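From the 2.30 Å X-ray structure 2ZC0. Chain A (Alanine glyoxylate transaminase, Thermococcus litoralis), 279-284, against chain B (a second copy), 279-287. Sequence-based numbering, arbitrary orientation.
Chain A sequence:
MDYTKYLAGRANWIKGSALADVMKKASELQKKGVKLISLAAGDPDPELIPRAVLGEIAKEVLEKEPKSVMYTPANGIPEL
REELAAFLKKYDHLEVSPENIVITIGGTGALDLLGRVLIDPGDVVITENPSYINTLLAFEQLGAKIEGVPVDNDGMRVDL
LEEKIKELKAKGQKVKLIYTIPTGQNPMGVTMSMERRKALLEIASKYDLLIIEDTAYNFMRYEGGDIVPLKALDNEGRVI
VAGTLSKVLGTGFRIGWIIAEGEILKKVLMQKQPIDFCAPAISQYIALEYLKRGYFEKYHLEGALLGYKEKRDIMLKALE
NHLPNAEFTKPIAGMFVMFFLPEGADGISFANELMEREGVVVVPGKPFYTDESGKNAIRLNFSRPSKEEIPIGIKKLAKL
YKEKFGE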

# COMPACT_ATOMS: atom_id res chain seq x y z
N ALA A 279 -13.35 20.39 -12.97
CA ALA A 279 -13.36 20.23 -14.42
C ALA A 279 -13.26 21.66 -14.96
O ALA A 279 -13.63 22.61 -14.27
CB ALA A 279 -14.67 19.58 -14.85
N PRO A 280 -12.78 21.83 -16.20
CA PRO A 280 -12.62 23.14 -16.85
C PRO A 280 -13.93 23.95 -16.87
O PRO A 280 -14.95 23.46 -17.34
CB PRO A 280 -12.17 22.77 -18.27
CG PRO A 280 -11.54 21.43 -18.10
CD PRO A 280 -12.46 20.74 -17.13
N ALA A 281 -13.88 25.19 -16.38
CA ALA A 281 -15.07 26.04 -16.34
C ALA A 281 -15.64 26.28 -17.74
O ALA A 281 -16.85 26.17 -17.95
CB ALA A 281 -14.74 27.37 -15.68
N ILE A 282 -14.77 26.61 -18.69
CA ILE A 282 -15.23 26.86 -20.04
C ILE A 282 -15.93 25.64 -20.63
O ILE A 282 -16.97 25.76 -21.26
CB ILE A 282 -14.09 27.22 -21.00
CG1 ILE A 282 -13.01 26.15 -20.92
CG2 ILE A 282 -13.55 28.60 -20.67
CD1 ILE A 282 -11.89 26.39 -21.89
N SER A 283 -15.37 24.46 -20.42
CA SER A 283 -15.98 23.25 -20.95
C SER A 283 -17.32 22.98 -20.30
O SER A 283 -18.25 22.49 -20.95
CB SER A 283 -15.06 22.05 -20.75
OG SER A 283 -13.79 22.27 -21.32
N GLN A 284 -17.43 23.30 -19.02
CA GLN A 284 -18.67 23.07 -18.31
C GLN A 284 -19.76 24.01 -18.82
O GLN A 284 -20.88 23.59 -19.10
CB GLN A 284 -18.48 23.26 -16.80
CG GLN A 284 -17.56 22.23 -16.12
CD GLN A 284 -17.59 22.36 -14.61
OE1 GLN A 284 -16.55 22.60 -13.96
NE2 GLN A 284 -18.78 22.21 -14.03
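Chain B 279-287: APAISQYIA

When two copies of one protein pack the same segment against itself, the backbones, and most side chains, can repeat each other closely while a single side chain departs from the pattern. The 279-287 stretch of chain B against 279-284 of chain A is a compact example, with Ile282 as that side chain. The chain B segment starts in an extended conformation at Ala279(B) (phi/psi -68/159), whose CA-to-CB bond points sideways and which makes no contact across the junction. Pro280(B), at -54/125, occupies the N-cap position, and its carbonyl O accepts a hydrogen bond from Gln284(B) N at 2.9 Å; chain A repeats this turn, with Gln284(A) N to Pro280(A) O at 3.0 Å. The two prolines meet each other: their CA atoms lie 7.3 Å apart, and CG of Pro280(B) approaches CG of Pro280(A) to 3.2 Å, a tight apolar contact between two rings of the same C-gamma exo pucker.

From Ala281(B) onward the chain is helical, and Ala281(B) itself is out of reach. Ile282(B) then turns toward chain A: Ile282(B) CA lies 8.0 Å from Ser283(A) CA. In turn, Ser283(B) CA lies 8.1 Å from Ile282(A) CA. This reciprocal pairing is what a near two-fold relation between the copies produces, with Pro280 facing Pro280. The isoleucines break the symmetry: Ile282(B) has chi1 t and chi2 p, Ile282(A) chi1 p and chi2 t. Ile282(B) CG2 touches Ile282(A) CD1 at 3.4 Å and stands 3.9 Å from Ser283(A) OG. The same CD1 of Ile282(A) comes within 3.2 Å of Ser283(B) OG, a close methyl-to-oxygen approach; that hydroxyl finds its hydrogen bond elsewhere in the structure. Gln284(B) and Tyr285(B) are out of reach, but one helical turn beyond Ile282(B), Ile286(B) brings its CD1 to 4.1 Å from Ile282(A) CD1. Ala287(B) again makes no contact.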

# COMPACT_ATOMS: atom_id res chain seq x y z
N ALA B 279 -4.78 17.43 -20.94
CA ALA B 279 -5.32 18.69 -20.45
C ALA B 279 -6.34 19.11 -21.50
O ALA B 279 -6.29 18.66 -22.65
CB ALA B 279 -4.20 19.74 -20.33
N PRO B 280 -7.30 19.98 -21.14
CA PRO B 280 -8.33 20.44 -22.07
C PRO B 280 -7.78 21.02 -23.36
O PRO B 280 -6.96 21.94 -23.34
CB PRO B 280 -9.10 21.47 -21.24
CG PRO B 280 -8.95 20.92 -19.85
CD PRO B 280 -7.50 20.56 -19.80
N ALA B 281 -8.21 20.48 -24.50
CA ALA B 281 -7.74 20.96 -25.80
C ALA B 281 -8.07 22.45 -25.96
O ALA B 281 -7.19 23.26 -26.23
CB ALA B 281 -8.37 20.15 -26.92
N ILE B 282 -9.34 22.80 -25.79
CA ILE B 282 -9.75 24.19 -25.91
C ILE B 282 -8.90 25.10 -25.03
O ILE B 282 -8.47 26.16 -25.48
CB ILE B 282 -11.26 24.38 -25.55
CG1 ILE B 282 -11.67 25.84 -25.69
CG2 ILE B 282 -11.54 23.89 -24.13
CD1 ILE B 282 -11.45 26.43 -27.08
N SER B 283 -8.61 24.69 -23.80
CA SER B 283 -7.80 25.53 -22.90
C SER B 283 -6.35 25.64 -23.35
O SER B 283 -5.71 26.68 -23.16
CB SER B 283 -7.86 25.00 -21.47
OG SER B 283 -9.17 25.09 -20.95
N GLN B 284 -5.83 24.56 -23.93
CA GLN B 284 -4.45 24.53 -24.41
C GLN B 284 -4.30 25.47 -25.61
O GLN B 284 -3.32 26.21 -25.71
CB GLN B 284 -4.05 23.10 -24.81
CG GLN B 284 -3.98 22.10 -23.65
CD GLN B 284 -3.25 20.83 -24.04
OE1 GLN B 284 -3.76 19.72 -23.85
NE2 GLN B 284 -2.03 20.98 -24.57
N TYR B 285 -5.27 25.43 -26.52
CA TYR B 285 -5.24 26.29 -27.71
C TYR B 285 -5.51 27.74 -27.37
O TYR B 285 -4.95 28.65 -27.98
CB TYR B 285 -6.24 25.77 -28.76
CG TYR B 285 -5.64 24.67 -29.61
CD1 TYR B 285 -4.56 24.94 -30.45
CD2 TYR B 285 -6.09 23.35 -29.51
CE1 TYR B 285 -3.92 23.92 -31.16
CE2 TYR B 285 -5.45 22.32 -30.22
CZ TYR B 285 -4.37 22.62 -31.05
OH TYR B 285 -3.73 21.64 -31.76
N ILE B 286 -6.37 27.98 -26.38
CA ILE B 286 -6.65 29.35 -25.96
C ILE B 286 -5.36 29.93 -25.36
O ILE B 286 -4.98 31.05 -25.67
CB ILE B 286 -7.81 29.39 -24.93
CG1 ILE B 286 -9.14 29.14 -25.66
CG2 ILE B 286 -7.83 30.70 -24.19
CD1 ILE B 286 -10.35 28.94 -24.76
N ALA B 287 -4.69 29.14 -24.53
CA ALA B 287 -3.44 29.56 -23.89
C ALA B 287 -2.34 29.83 -24.91
O ALA B 287 -1.60 30.80 -24.79
CB ALA B 287 -2.99 28.48 -22.91